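Local coordinates for PipY (Synechococcus elongatus, PDB 5NLC), which binds pyridoxal 5'-phosphate, the active form of vitamin B6, and probably takes part in keeping its cellular level balanced, at residues P17-I22 with T207-G212; L21-K26 with R42-N47; A32-Y37 with L59-D64; D64-L69 with F85-S90. All coordinates share one frame; numbering follows the deposited sequence.

In the fold
Contacts 1, 2 and 4 are buried pairings of parallel strands in the modified TIM barrel of a fold type III pyridoxal phosphate protein. Contacts 1 and 2 share strand 20-24, which lies between strands 208-211 and 43-46; strand 43-46 in turn borders strand 66-69 of contact 4. Contact 3 is nearer the surface, tying helix 30-38 to the loop that leads into strand 66-69. In the barrel contacts, backbone hydrogen bonds combine with aliphatic and aromatic packing, and Trp208 of contact 1 meets His43, His68, Trp87 and His89. In contact 3 a salt bridge, a tyrosine-aspartate hydrogen bond and a CH-pi contact take the place of the backbone bonds.

Contact 1: residues P17-I22 with T207-G212; sequences PSVQLI and TWIRVG
Gln20 and Ile22 pair with residues 207-211 through four backbone hydrogen bonds in parallel register. Gln20 N donates to Thr207 O (2.9 Å) and Gln20 O accepts from Ile209 N (3.0 Å); Ile22 N then reaches Ile209 O (2.7 Å) and Ile22 O takes Val211 N. The strand segments are twisted by 36° against each other.

Apolar contacts divide between the two faces of the sheet. On the face of Leu21 and Ile209, the Ile209 side chain is crossed at about a right angle by that of Val19, Val19 CG1 to Ile209 CG1 4.0 Å, and helix 198-203 covers both. Leu21 CG is pressed to 3.3 Å from Val211 CG2, tighter than normal van der Waals contact; that methyl lies between the backbone N and carbonyl carbon of Val211.

With Gln20, Ile22 and Arg210 lies Trp208. Its six-membered ring is approached obliquely by Gln20 CB, 3.5 Å from Trp208 CZ3, and by Ile22 CG1, 3.7 Å from Trp208 CE3.

Arg210 and Gly212 bind pyridoxal phosphate when it is present, so the pairing joins strand 20-24 to a cofactor-binding strand end, with aliphatic side chains on one face and an indole against Ile22 and Gln20 on the other.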
loop_
_atom_site.group_PDB
_atom_site.type_symbol
_atom_site.label_atom_id
_atom_site.label_comp_id
_atom_site.label_asym_id
_atom_site.label_seq_id
_atom_site.Cartn_x
_atom_site.Cartn_y
_atom_site.Cartn_z
ATOM N N PRO A 17 11.617 13.487 -3.439
ATOM C CA PRO A 17 11.306 13.334 -2.019
ATOM C C PRO A 17 9.835 13.057 -1.801
ATOM O O PRO A 17 9.494 12.526 -0.749
ATOM C CB PRO A 17 11.626 14.710 -1.437
ATOM C CG PRO A 17 11.349 15.631 -2.580
ATOM C CD PRO A 17 11.969 14.889 -3.747
ATOM N N SER A 18 8.979 13.360 -2.789
ATOM C CA SER A 18 7.545 13.067 -2.646
ATOM C C SER A 18 7.182 11.538 -2.693
ATOM O O SER A 18 6.027 11.132 -2.376
ATOM C CB SER A 18 6.778 13.844 -3.713
ATOM O OG SER A 18 6.961 13.350 -5.041
ATOM N N VAL A 19 8.131 10.703 -3.114
ATOM C CA VAL A 19 7.890 9.267 -3.260
ATOM C C VAL A 19 8.605 8.490 -2.159
ATOM O O VAL A 19 9.803 8.627 -2.005
ATOM C CB VAL A 19 8.424 8.745 -4.627
ATOM C CG1 VAL A 19 8.160 7.248 -4.829
ATOM C CG2 VAL A 19 7.768 9.545 -5.753
ATOM N N GLN A 20 7.888 7.578 -1.529
ATOM C CA GLN A 20 8.486 6.631 -0.597
ATOM C C GLN A 20 8.447 5.238 -1.174
ATOM O O GLN A 20 7.470 4.766 -1.740
ATOM C CB GLN A 20 7.784 6.736 0.763
ATOM C CG GLN A 20 8.181 7.994 1.516
ATOM C CD GLN A 20 9.697 8.000 1.933
ATOM O OE1 GLN A 20 10.253 6.997 2.405
ATOM N NE2 GLN A 20 10.361 9.128 1.712
ATOM N N LEU A 21 9.572 4.599 -1.051
ATOM C CA LEU A 21 9.727 3.255 -1.482
ATOM C C LEU A 21 9.383 2.279 -0.364
ATOM O O LEU A 21 9.895 2.420 0.766
ATOM C CB LEU A 21 11.221 3.160 -1.808
ATOM C CG LEU A 21 11.728 1.927 -2.385
ATOM C CD1 LEU A 21 12.924 2.370 -3.224
ATOM C CD2 LEU A 21 12.116 0.923 -1.300
ATOM N N ILE A 22 8.558 1.291 -0.663
ATOM C CA ILE A 22 8.252 0.199 0.257
ATOM C C ILE A 22 9.080 -1.005 -0.212
ATOM O O ILE A 22 8.948 -1.448 -1.367
ATOM C CB ILE A 22 6.763 -0.173 0.263
ATOM C CG1 ILE A 22 5.941 0.996 0.750
ATOM C CG2 ILE A 22 6.511 -1.398 1.178
ATOM C CD1 ILE A 22 4.455 0.851 0.452
ATOM N N THR A 207 2.873 8.245 -4.605
ATOM C CA THR A 207 3.583 8.553 -3.377
ATOM C C THR A 207 4.187 7.316 -2.686
ATOM O O THR A 207 5.052 7.474 -1.825
ATOM C CB THR A 207 2.689 9.303 -2.400
ATOM O OG1 THR A 207 1.573 8.484 -2.033
ATOM C CG2 THR A 207 2.198 10.708 -3.026
ATOM N N TRP A 208 3.690 6.122 -2.969
ATOM C CA TRP A 208 4.228 4.895 -2.404
ATOM C C TRP A 208 4.484 3.973 -3.574
ATOM O O TRP A 208 3.532 3.685 -4.275
ATOM C CB TRP A 208 3.203 4.178 -1.514
ATOM C CG TRP A 208 2.879 4.803 -0.215
ATOM C CD1 TRP A 208 1.655 5.286 0.141
ATOM C CD2 TRP A 208 3.695 4.865 0.986
ATOM N NE1 TRP A 208 1.653 5.646 1.474
ATOM C CE2 TRP A 208 2.905 5.457 2.002
ATOM C CE3 TRP A 208 4.995 4.512 1.292
ATOM C CZ2 TRP A 208 3.409 5.722 3.283
ATOM C CZ3 TRP A 208 5.499 4.743 2.605
ATOM C CH2 TRP A 208 4.724 5.375 3.552
ATOM N N ILE A 209 5.724 3.523 -3.788
ATOM C CA ILE A 209 5.998 2.477 -4.744
ATOM C C ILE A 209 6.517 1.203 -4.045
ATOM O O ILE A 209 7.009 1.275 -2.931
ATOM C CB ILE A 209 6.991 2.910 -5.850
ATOM C CG1 ILE A 209 8.360 3.277 -5.270
ATOM C CG2 ILE A 209 6.399 4.100 -6.598
ATOM C CD1 ILE A 209 9.418 3.523 -6.294
ATOM N N ARG A 210 6.453 0.091 -4.740
ATOM C CA ARG A 210 6.712 -1.264 -4.174
ATOM C C ARG A 210 7.820 -1.904 -4.941
ATOM O O ARG A 210 7.622 -2.239 -6.112
ATOM C CB ARG A 210 5.481 -2.230 -4.313
ATOM C CG ARG A 210 4.217 -1.677 -3.830
ATOM C CD ARG A 210 2.979 -2.589 -3.898
ATOM N NE ARG A 210 2.475 -3.010 -5.207
ATOM C CZ ARG A 210 1.807 -2.232 -6.052
ATOM N NH1 ARG A 210 1.615 -0.933 -5.798
ATOM N NH2 ARG A 210 1.330 -2.751 -7.167
ATOM N N VAL A 211 8.968 -2.134 -4.313
ATOM C CA VAL A 211 10.091 -2.739 -5.015
ATOM C C VAL A 211 10.706 -3.852 -4.174
ATOM O O VAL A 211 10.774 -3.730 -2.966
ATOM C CB VAL A 211 11.161 -1.675 -5.336
ATOM C CG1 VAL A 211 10.633 -0.628 -6.301
ATOM C CG2 VAL A 211 11.540 -0.936 -4.065
ATOM N N GLY A 212 11.100 -4.940 -4.833
ATOM C CA GLY A 212 11.489 -6.151 -4.140
ATOM C C GLY A 212 12.928 -6.480 -4.472
ATOM O O GLY A 212 13.860 -6.005 -3.836
#

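Contact 2: residues L21-K26 with R42-N47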
loop_
_atom_site.group_PDB
_atom_site.type_symbol
_atom_site.label_atom_id
_atom_site.label_comp_id
_atom_site.label_asym_id
_atom_site.label_seq_id
_atom_site.Cartn_x
_atom_site.Cartn_y
_atom_site.Cartn_z
ATOM N N LEU A 21 9.572 4.599 -1.051
ATOM C CA LEU A 21 9.727 3.255 -1.482
ATOM C C LEU A 21 9.383 2.279 -0.364
ATOM O O LEU A 21 9.895 2.420 0.766
ATOM C CB LEU A 21 11.221 3.160 -1.808
ATOM C CG LEU A 21 11.728 1.927 -2.385
ATOM C CD1 LEU A 21 12.924 2.370 -3.224
ATOM C CD2 LEU A 21 12.116 0.923 -1.300
ATOM N N ILE A 22 8.558 1.291 -0.663
ATOM C CA ILE A 22 8.252 0.199 0.257
ATOM C C ILE A 22 9.080 -1.005 -0.212
ATOM O O ILE A 22 8.948 -1.448 -1.367
ATOM C CB ILE A 22 6.763 -0.173 0.263
ATOM C CG1 ILE A 22 5.941 0.996 0.750
ATOM C CG2 ILE A 22 6.511 -1.398 1.178
ATOM C CD1 ILE A 22 4.455 0.851 0.452
ATOM N N ALA A 23 9.997 -1.466 0.645
ATOM C CA ALA A 23 10.786 -2.625 0.334
ATOM C C ALA A 23 9.954 -3.897 0.542
ATOM O O ALA A 23 9.543 -4.218 1.654
ATOM C CB ALA A 23 12.052 -2.681 1.151
ATOM N N VAL A 24 9.660 -4.574 -0.540
ATOM C CA VAL A 24 8.842 -5.786 -0.528
ATOM C C VAL A 24 9.733 -6.954 -0.092
ATOM O O VAL A 24 10.597 -7.383 -0.853
ATOM C CB VAL A 24 8.149 -6.071 -1.862
ATOM C CG1 VAL A 24 7.353 -7.371 -1.749
ATOM C CG2 VAL A 24 7.274 -4.905 -2.279
ATOM N N SER A 25 9.539 -7.394 1.146
ATOM C CA SER A 25 10.449 -8.342 1.811
ATOM C C SER A 25 9.933 -9.781 1.667
ATOM O O SER A 25 10.474 -10.676 2.247
ATOM C CB SER A 25 10.599 -7.987 3.309
ATOM O OG SER A 25 9.327 -7.854 3.966
ATOM N N LYS A 26 8.896 -9.968 0.861
ATOM C CA LYS A 26 8.221 -11.253 0.675
ATOM C C LYS A 26 9.079 -12.469 0.576
ATOM O O LYS A 26 8.759 -13.478 1.232
ATOM C CB LYS A 26 7.293 -11.203 -0.554
ATOM C CG LYS A 26 6.883 -12.532 -1.158
ATOM C CD LYS A 26 5.878 -12.299 -2.282
ATOM C CE LYS A 26 6.496 -11.583 -3.501
ATOM N NZ LYS A 26 5.726 -10.359 -3.970
ATOM N N ARG A 42 13.126 1.987 6.011
ATOM C CA ARG A 42 12.168 1.905 7.097
ATOM C C ARG A 42 10.837 1.300 6.787
ATOM O O ARG A 42 10.174 0.760 7.699
ATOM C CB ARG A 42 11.934 3.287 7.710
ATOM C CG ARG A 42 13.226 3.898 8.290
ATOM C CD ARG A 42 13.684 3.220 9.529
ATOM N NE ARG A 42 14.941 3.792 10.063
ATOM C CZ ARG A 42 16.178 3.451 9.710
ATOM N NH1 ARG A 42 16.412 2.550 8.777
ATOM N NH2 ARG A 42 17.198 4.032 10.321
ATOM N N HIS A 43 10.421 1.367 5.527
ATOM C CA HIS A 43 9.136 0.820 5.111
ATOM C C HIS A 43 9.295 -0.518 4.427
ATOM O O HIS A 43 10.025 -0.634 3.430
ATOM C CB HIS A 43 8.499 1.784 4.125
ATOM C CG HIS A 43 8.178 3.115 4.715
ATOM N ND1 HIS A 43 7.152 3.296 5.622
ATOM C CD2 HIS A 43 8.763 4.329 4.552
ATOM C CE1 HIS A 43 7.123 4.561 6.012
ATOM N NE2 HIS A 43 8.054 5.221 5.324
ATOM N N PHE A 44 8.653 -1.523 4.980
ATOM C CA PHE A 44 8.719 -2.880 4.508
ATOM C C PHE A 44 7.352 -3.408 4.282
ATOM O O PHE A 44 6.412 -3.066 5.008
ATOM C CB PHE A 44 9.464 -3.759 5.507
ATOM C CG PHE A 44 10.905 -3.399 5.640
ATOM C CD1 PHE A 44 11.287 -2.401 6.509
ATOM C CD2 PHE A 44 11.847 -3.929 4.776
ATOM C CE1 PHE A 44 12.616 -2.006 6.636
ATOM C CE2 PHE A 44 13.188 -3.549 4.898
ATOM C CZ PHE A 44 13.587 -2.593 5.810
ATOM N N GLY A 45 7.203 -4.146 3.190
ATOM C CA GLY A 45 5.916 -4.597 2.750
ATOM C C GLY A 45 5.870 -6.126 2.564
ATOM O O GLY A 45 6.851 -6.752 2.065
ATOM N N GLU A 46 4.727 -6.699 2.935
ATOM C CA GLU A 46 4.498 -8.131 2.737
ATOM C C GLU A 46 3.176 -8.291 1.990
ATOM O O GLU A 46 2.291 -7.467 2.124
ATOM C CB GLU A 46 4.463 -8.854 4.059
ATOM C CG GLU A 46 5.842 -8.934 4.791
ATOM C CD GLU A 46 6.773 -10.017 4.266
ATOM O OE1 GLU A 46 6.264 -11.032 3.711
ATOM O OE2 GLU A 46 8.047 -9.871 4.398
ATOM N N ASN A 47 3.032 -9.385 1.256
ATOM C CA ASN A 47 1.780 -9.612 0.514
ATOM C C ASN A 47 0.765 -10.365 1.360
ATOM O O ASN A 47 -0.397 -10.223 1.113
ATOM C CB ASN A 47 1.976 -10.398 -0.776
ATOM C CG ASN A 47 2.528 -9.557 -1.902
ATOM O OD1 ASN A 47 2.732 -8.325 -1.780
ATOM N ND2 ASN A 47 2.816 -10.226 -3.006
HETATM O O HOH W 1 7.479 -13.596 3.401
#
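Ser25 OG donates to Glu46 OE2 in a beta-alpha-beta unit of the TIM-like barrel, between neighbouring parallel strands; the modelled 2.4 Å is very short, and the exact length is doubtful. A bend at chi2 (-80°) turns Glu46 CD back toward Ser25 and Lys26. There OE2 also forms a salt bridge with Lys55, while a water links Glu46 OE1 (2.9 Å) to Lys26 O. An alanine at Glu46 would probably leave the Ser25 hydroxyl and the Lys55 ammonium without their acceptor and the water without one of its two anchors.

Three backbone bonds join the strands: Ala23 N to His43 O (2.9 Å), Gly45 N to Ala23 O (2.8 Å) and Ser25 N to Gly45 O (2.9 Å). Lys26, the predicted attachment site of pyridoxal phosphate, follows directly and approaches Asn47, a residue that binds the cofactor. No cofactor is bound here.

Packing differs on the two faces. Ile22 CG2 lies 3.6 Å from Gly45 CA, where a beta carbon would clash with it. His43 CB rests against Leu21 O, while its imidazole ND1 is bonded to His68. On the other face, helix 30-38 covers Phe44, whose ring is met obliquely by the methyl of Ala23, with Ala23 CB 3.8 Å from Phe44 CD2.

Contact 3: residues A32-Y37 with L59-D64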
loop_
_atom_site.group_PDB
_atom_site.type_symbol
_atom_site.label_atom_id
_atom_site.label_comp_id
_atom_site.label_asym_id
_atom_site.label_seq_id
_atom_site.Cartn_x
_atom_site.Cartn_y
_atom_site.Cartn_z
ATOM N N ALA A 32 18.132 -9.915 6.031
ATOM C CA ALA A 32 18.119 -8.980 4.909
ATOM C C ALA A 32 17.401 -7.696 5.257
ATOM O O ALA A 32 17.865 -6.631 4.863
ATOM C CB ALA A 32 17.457 -9.604 3.693
ATOM N N ILE A 33 16.298 -7.798 5.993
ATOM C CA ILE A 33 15.583 -6.629 6.526
ATOM C C ILE A 33 16.485 -5.824 7.459
ATOM O O ILE A 33 16.523 -4.588 7.325
ATOM C CB ILE A 33 14.252 -7.000 7.239
ATOM C CG1 ILE A 33 13.293 -7.585 6.183
ATOM C CG2 ILE A 33 13.647 -5.792 7.946
ATOM C CD1 ILE A 33 12.027 -8.185 6.780
ATOM N N ARG A 34 17.260 -6.480 8.340
ATOM C CA ARG A 34 18.210 -5.744 9.141
ATOM C C ARG A 34 19.272 -5.059 8.336
ATOM O O ARG A 34 19.569 -3.870 8.603
ATOM C CB ARG A 34 18.890 -6.607 10.181
ATOM C CG ARG A 34 17.949 -7.083 11.275
ATOM C CD ARG A 34 18.732 -7.604 12.461
ATOM N NE ARG A 34 17.778 -7.959 13.535
ATOM C CZ ARG A 34 17.164 -7.135 14.352
ATOM N NH1 ARG A 34 17.432 -5.869 14.386
ATOM N NH2 ARG A 34 16.283 -7.626 15.203
ATOM N N GLU A 35 19.817 -5.737 7.312
ATOM C CA GLU A 35 20.757 -5.079 6.399
ATOM C C GLU A 35 20.156 -3.817 5.706
ATOM O O GLU A 35 20.839 -2.776 5.601
ATOM C CB GLU A 35 21.379 -6.079 5.403
ATOM C CG GLU A 35 22.495 -5.552 4.538
ATOM C CD GLU A 35 23.134 -6.594 3.615
ATOM O OE1 GLU A 35 22.976 -7.850 3.823
ATOM O OE2 GLU A 35 23.809 -6.168 2.652
ATOM N N ALA A 36 18.919 -3.936 5.227
ATOM C CA ALA A 36 18.237 -2.819 4.631
ATOM C C ALA A 36 18.001 -1.695 5.574
ATOM O O ALA A 36 18.172 -0.529 5.205
ATOM C CB ALA A 36 16.941 -3.248 3.974
ATOM N N TYR A 37 17.617 -2.020 6.790
ATOM C CA TYR A 37 17.452 -1.032 7.852
ATOM C C TYR A 37 18.744 -0.244 8.134
ATOM O O TYR A 37 18.749 0.997 8.237
ATOM C CB TYR A 37 16.865 -1.704 9.083
ATOM C CG TYR A 37 16.449 -0.736 10.173
ATOM C CD1 TYR A 37 17.403 -0.200 11.029
ATOM C CD2 TYR A 37 15.132 -0.382 10.345
ATOM C CE1 TYR A 37 17.055 0.696 12.039
ATOM C CE2 TYR A 37 14.759 0.506 11.393
ATOM C CZ TYR A 37 15.729 1.028 12.200
ATOM O OH TYR A 37 15.436 1.928 13.186
ATOM N N LEU A 59 12.231 -8.716 15.039
ATOM C CA LEU A 59 12.555 -7.381 14.561
ATOM C C LEU A 59 11.898 -6.275 15.388
ATOM O O LEU A 59 12.074 -5.095 15.071
ATOM C CB LEU A 59 12.131 -7.242 13.103
ATOM C CG LEU A 59 12.837 -8.160 12.105
ATOM C CD1 LEU A 59 12.123 -8.181 10.771
ATOM C CD2 LEU A 59 14.304 -7.802 11.907
ATOM N N THR A 60 11.194 -6.627 16.450
ATOM C CA THR A 60 10.553 -5.567 17.251
ATOM C C THR A 60 11.483 -4.669 18.055
ATOM O O THR A 60 11.036 -3.620 18.565
ATOM C CB THR A 60 9.498 -6.136 18.230
ATOM O OG1 THR A 60 10.087 -7.066 19.115
ATOM C CG2 THR A 60 8.436 -6.813 17.439
ATOM N N ASP A 61 12.762 -5.032 18.155
ATOM C CA ASP A 61 13.717 -4.054 18.691
ATOM C C ASP A 61 13.720 -2.752 17.869
ATOM O O ASP A 61 13.945 -1.692 18.448
ATOM C CB ASP A 61 15.135 -4.621 18.730
ATOM C CG ASP A 61 15.617 -5.012 17.338
ATOM O OD1 ASP A 61 14.868 -5.862 16.776
ATOM O OD2 ASP A 61 16.655 -4.442 16.820
ATOM N N LEU A 62 13.472 -2.814 16.537
ATOM C CA LEU A 62 13.637 -1.666 15.613
ATOM C C LEU A 62 12.471 -0.708 15.832
ATOM O O LEU A 62 11.327 -1.092 15.618
ATOM C CB LEU A 62 13.709 -2.133 14.137
ATOM C CG LEU A 62 14.867 -3.137 13.841
ATOM C CD1 LEU A 62 14.742 -3.709 12.427
ATOM C CD2 LEU A 62 16.249 -2.555 13.967
ATOM N N PRO A 63 12.755 0.523 16.266
ATOM C CA PRO A 63 11.651 1.362 16.801
ATOM C C PRO A 63 10.689 1.991 15.712
ATOM O O PRO A 63 9.504 2.225 15.993
ATOM C CB PRO A 63 12.428 2.458 17.552
ATOM C CG PRO A 63 13.608 2.680 16.636
ATOM C CD PRO A 63 13.995 1.304 16.111
ATOM N N ASP A 64 11.195 2.210 14.509
ATOM C CA ASP A 64 10.546 3.010 13.460
ATOM C C ASP A 64 10.460 2.257 12.121
ATOM O O ASP A 64 10.597 2.807 11.060
ATOM C CB ASP A 64 11.373 4.217 13.308
ATOM C CG ASP A 64 12.808 3.885 13.147
ATOM O OD1 ASP A 64 13.195 2.653 13.335
ATOM O OD2 ASP A 64 13.538 4.844 12.821
#
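Arg34 NH2 donates almost straight to Asp61 OD1 (2.8 Å, 173°), and Arg34 NH1 reaches Asp61 OD2 (2.9 Å), forming a two-pronged, end-on salt bridge. The side chains meet tip to tip. OD2 is engaged through its syn lone pair, whereas NH2 approaches OD1 on the syn side but out of the carboxylate plane; the guanidinium and carboxylate planes are turned 38° apart. Asp61 OD1 itself lies close to the guanidinium plane.

Two leucines pack beside the bridge. Leu59 divides its methyls: CD2 lies over one face of the Arg34 guanidinium, offset toward its rim and 3.8 Å from Arg34 CG, while CD1 packs against Ile33 CD1 (4.0 Å). Leu62 CD2 touches both the guanidinium and the phenol ring, 3.5 Å from Arg34 NH1 and centred over the Tyr37 ring in a CH-pi contact, 3.9 Å from the ring centroid. Arg42 covers the opposite face of this ring in a cation-pi contact.

With CG anti to its backbone N (chi1 -171°), Tyr37 leads out of the helix toward the loop. Its hydroxyl donates to Asp64 OD1; the modelled 2.4 Å is very short and its precise value doubtful. Pro63 CD sits 3.3 Å from Tyr37 OH. The other carboxylate oxygen, Asp64 OD2, forms a salt bridge with Arg42, so the carboxylate is held at both oxygens.

Pro63 has been seen to bind calcium, though none is present here. The contact fastens outer helix 30-38 to the loop entering strand 66-69, joining successive beta-alpha elements of a TIM-type barrel.

Contact 4: residues D64-L69 with F85-S90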
loop_
_atom_site.group_PDB
_atom_site.type_symbol
_atom_site.label_atom_id
_atom_site.label_comp_id
_atom_site.label_asym_id
_atom_site.label_seq_id
_atom_site.Cartn_x
_atom_site.Cartn_y
_atom_site.Cartn_z
ATOM N N ASP A 64 11.195 2.210 14.509
ATOM C CA ASP A 64 10.546 3.010 13.460
ATOM C C ASP A 64 10.460 2.257 12.121
ATOM O O ASP A 64 10.597 2.807 11.060
ATOM C CB ASP A 64 11.373 4.217 13.308
ATOM C CG ASP A 64 12.808 3.885 13.147
ATOM O OD1 ASP A 64 13.195 2.653 13.335
ATOM O OD2 ASP A 64 13.538 4.844 12.821
ATOM N N LEU A 65 10.314 0.951 12.215
ATOM C CA LEU A 65 10.066 0.109 11.096
ATOM C C LEU A 65 8.550 0.216 10.862
ATOM O O LEU A 65 7.779 -0.004 11.778
ATOM C CB LEU A 65 10.539 -1.323 11.450
ATOM C CG LEU A 65 10.873 -2.236 10.271
ATOM C CD1 LEU A 65 11.324 -3.563 10.845
ATOM C CD2 LEU A 65 9.618 -2.482 9.438
ATOM N N THR A 66 8.134 0.595 9.662
ATOM C CA THR A 66 6.762 0.653 9.295
ATOM C C THR A 66 6.391 -0.530 8.362
ATOM O O THR A 66 7.045 -0.709 7.321
ATOM C CB THR A 66 6.491 1.981 8.606
ATOM O OG1 THR A 66 6.776 3.032 9.499
ATOM C CG2 THR A 66 5.084 2.128 8.168
ATOM N N TRP A 67 5.400 -1.360 8.788
ATOM C CA TRP A 67 4.961 -2.510 8.029
ATOM C C TRP A 67 3.692 -2.197 7.208
ATOM O O TRP A 67 2.687 -1.675 7.760
ATOM C CB TRP A 67 4.611 -3.653 8.960
ATOM C CG TRP A 67 5.850 -4.307 9.584
ATOM C CD1 TRP A 67 6.365 -4.098 10.838
ATOM C CD2 TRP A 67 6.715 -5.196 8.945
ATOM N NE1 TRP A 67 7.508 -4.842 11.010
ATOM C CE2 TRP A 67 7.731 -5.548 9.865
ATOM C CE3 TRP A 67 6.740 -5.767 7.665
ATOM C CZ2 TRP A 67 8.772 -6.474 9.536
ATOM C CZ3 TRP A 67 7.778 -6.721 7.377
ATOM C CH2 TRP A 67 8.781 -7.004 8.278
ATOM N N HIS A 68 3.736 -2.618 5.965
ATOM C CA HIS A 68 2.696 -2.360 4.961
ATOM C C HIS A 68 2.171 -3.699 4.472
ATOM O O HIS A 68 2.991 -4.562 4.050
ATOM C CB HIS A 68 3.318 -1.632 3.769
ATOM C CG HIS A 68 3.802 -0.246 4.073
ATOM N ND1 HIS A 68 3.104 0.871 3.696
ATOM C CD2 HIS A 68 4.890 0.205 4.723
ATOM C CE1 HIS A 68 3.730 1.953 4.127
ATOM N NE2 HIS A 68 4.853 1.581 4.697
ATOM N N LEU A 69 0.851 -3.900 4.476
ATOM C CA LEU A 69 0.263 -5.050 3.870
ATOM C C LEU A 69 -0.170 -4.668 2.469
ATOM O O LEU A 69 -0.941 -3.740 2.257
ATOM C CB LEU A 69 -0.937 -5.564 4.721
ATOM C CG LEU A 69 -1.730 -6.690 4.088
ATOM C CD1 LEU A 69 -0.838 -7.909 3.916
ATOM C CD2 LEU A 69 -2.905 -7.072 4.953
ATOM N N PHE A 85 0.014 -4.628 11.201
ATOM C CA PHE A 85 0.426 -3.724 10.144
ATOM C C PHE A 85 0.120 -2.289 10.530
ATOM O O PHE A 85 -0.919 -1.974 11.099
ATOM C CB PHE A 85 -0.248 -4.132 8.842
ATOM C CG PHE A 85 0.348 -5.410 8.242
ATOM C CD1 PHE A 85 1.456 -5.343 7.423
ATOM C CD2 PHE A 85 -0.200 -6.623 8.504
ATOM C CE1 PHE A 85 2.034 -6.488 6.898
ATOM C CE2 PHE A 85 0.338 -7.790 7.999
ATOM C CZ PHE A 85 1.457 -7.733 7.183
ATOM N N ASP A 86 0.968 -1.391 10.128
ATOM C CA ASP A 86 0.768 0.050 10.258
ATOM C C ASP A 86 -0.110 0.614 9.103
ATOM O O ASP A 86 -0.928 1.488 9.324
ATOM C CB ASP A 86 2.168 0.705 10.255
ATOM C CG ASP A 86 3.026 0.185 11.399
ATOM O OD1 ASP A 86 2.534 0.393 12.539
ATOM O OD2 ASP A 86 4.045 -0.519 11.164
ATOM N N TRP A 87 0.111 0.098 7.905
ATOM C CA TRP A 87 -0.570 0.437 6.673
ATOM C C TRP A 87 -1.160 -0.805 6.052
ATOM O O TRP A 87 -0.468 -1.878 5.960
ATOM C CB TRP A 87 0.385 1.023 5.604
ATOM C CG TRP A 87 0.771 2.442 5.831
ATOM C CD1 TRP A 87 1.702 2.866 6.684
ATOM C CD2 TRP A 87 0.247 3.615 5.189
ATOM N NE1 TRP A 87 1.795 4.232 6.669
ATOM C CE2 TRP A 87 0.924 4.714 5.736
ATOM C CE3 TRP A 87 -0.736 3.842 4.226
ATOM C CZ2 TRP A 87 0.621 6.040 5.393
ATOM C CZ3 TRP A 87 -0.979 5.167 3.821
ATOM C CH2 TRP A 87 -0.359 6.228 4.446
ATOM N N ILE A 88 -2.399 -0.671 5.580
ATOM C CA ILE A 88 -3.037 -1.727 4.807
ATOM C C ILE A 88 -3.458 -1.109 3.493
ATOM O O ILE A 88 -4.326 -0.233 3.488
ATOM C CB ILE A 88 -4.246 -2.333 5.568
ATOM C CG1 ILE A 88 -3.808 -2.872 6.905
ATOM C CG2 ILE A 88 -4.946 -3.346 4.659
ATOM C CD1 ILE A 88 -4.945 -3.277 7.812
ATOM N N HIS A 89 -2.821 -1.527 2.380
ATOM C CA HIS A 89 -3.051 -0.885 1.061
ATOM C C HIS A 89 -4.195 -1.470 0.274
ATOM O O HIS A 89 -4.660 -0.854 -0.667
ATOM C CB HIS A 89 -1.777 -0.934 0.211
ATOM C CG HIS A 89 -0.653 -0.135 0.782
ATOM N ND1 HIS A 89 -0.123 0.948 0.118
ATOM C CD2 HIS A 89 0.057 -0.255 1.943
ATOM C CE1 HIS A 89 0.869 1.454 0.841
ATOM N NE2 HIS A 89 1.010 0.742 1.945
ATOM N N SER A 90 -4.719 -2.624 0.650
ATOM C CA SER A 90 -5.552 -3.392 -0.216
ATOM C C SER A 90 -6.964 -3.381 0.281
ATOM O O SER A 90 -7.642 -4.415 0.294
ATOM C CB SER A 90 -5.026 -4.817 -0.241
ATOM O OG SER A 90 -4.805 -5.318 1.095
HETATM O O HOH W 2 5.100 -1.634 13.149
#
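His68 stacks on Trp87 in the tight part of this contact, its ring offset over the five-membered ring of the indole with planes 16° apart and His68 CE1 3.4 Å from Trp87 CD1. Rim to rim, His68 ND1 and His89 NE2 share a hydrogen bond of 2.7 Å. His68 NE2 and His89 ND1 are also bonded, to His43 and Ser191. Across the sheet, Leu69 CB sits over the centre of the Phe85 ring, 3.6 Å from Phe85 CD1. An alanine at Phe85 would probably open a gap beneath Leu69 and uncover Ala52 of helix 49-56.

Backbone bonds join the strands: Leu69 N to Trp87 O (2.8 Å) and His89 N to Leu69 O, while Trp67 O accepts from both Asp86 N and Trp87 N.

The other end is looser and wetter. Trp67 N donates nearly straight to the anti lone pair of Asp86 OD2 (2.9 Å, 170°), which also receives a water; that water reaches Leu65 O only weakly. Thr66 CG2 merely touches the indole edge, 3.8 Å from Trp87 CD1.

Parallel strands flanking helix 78-84 form a beta-alpha-beta unit of the TIM-type barrel, with an aromatic cluster of His68, Trp87 and His89 on one face.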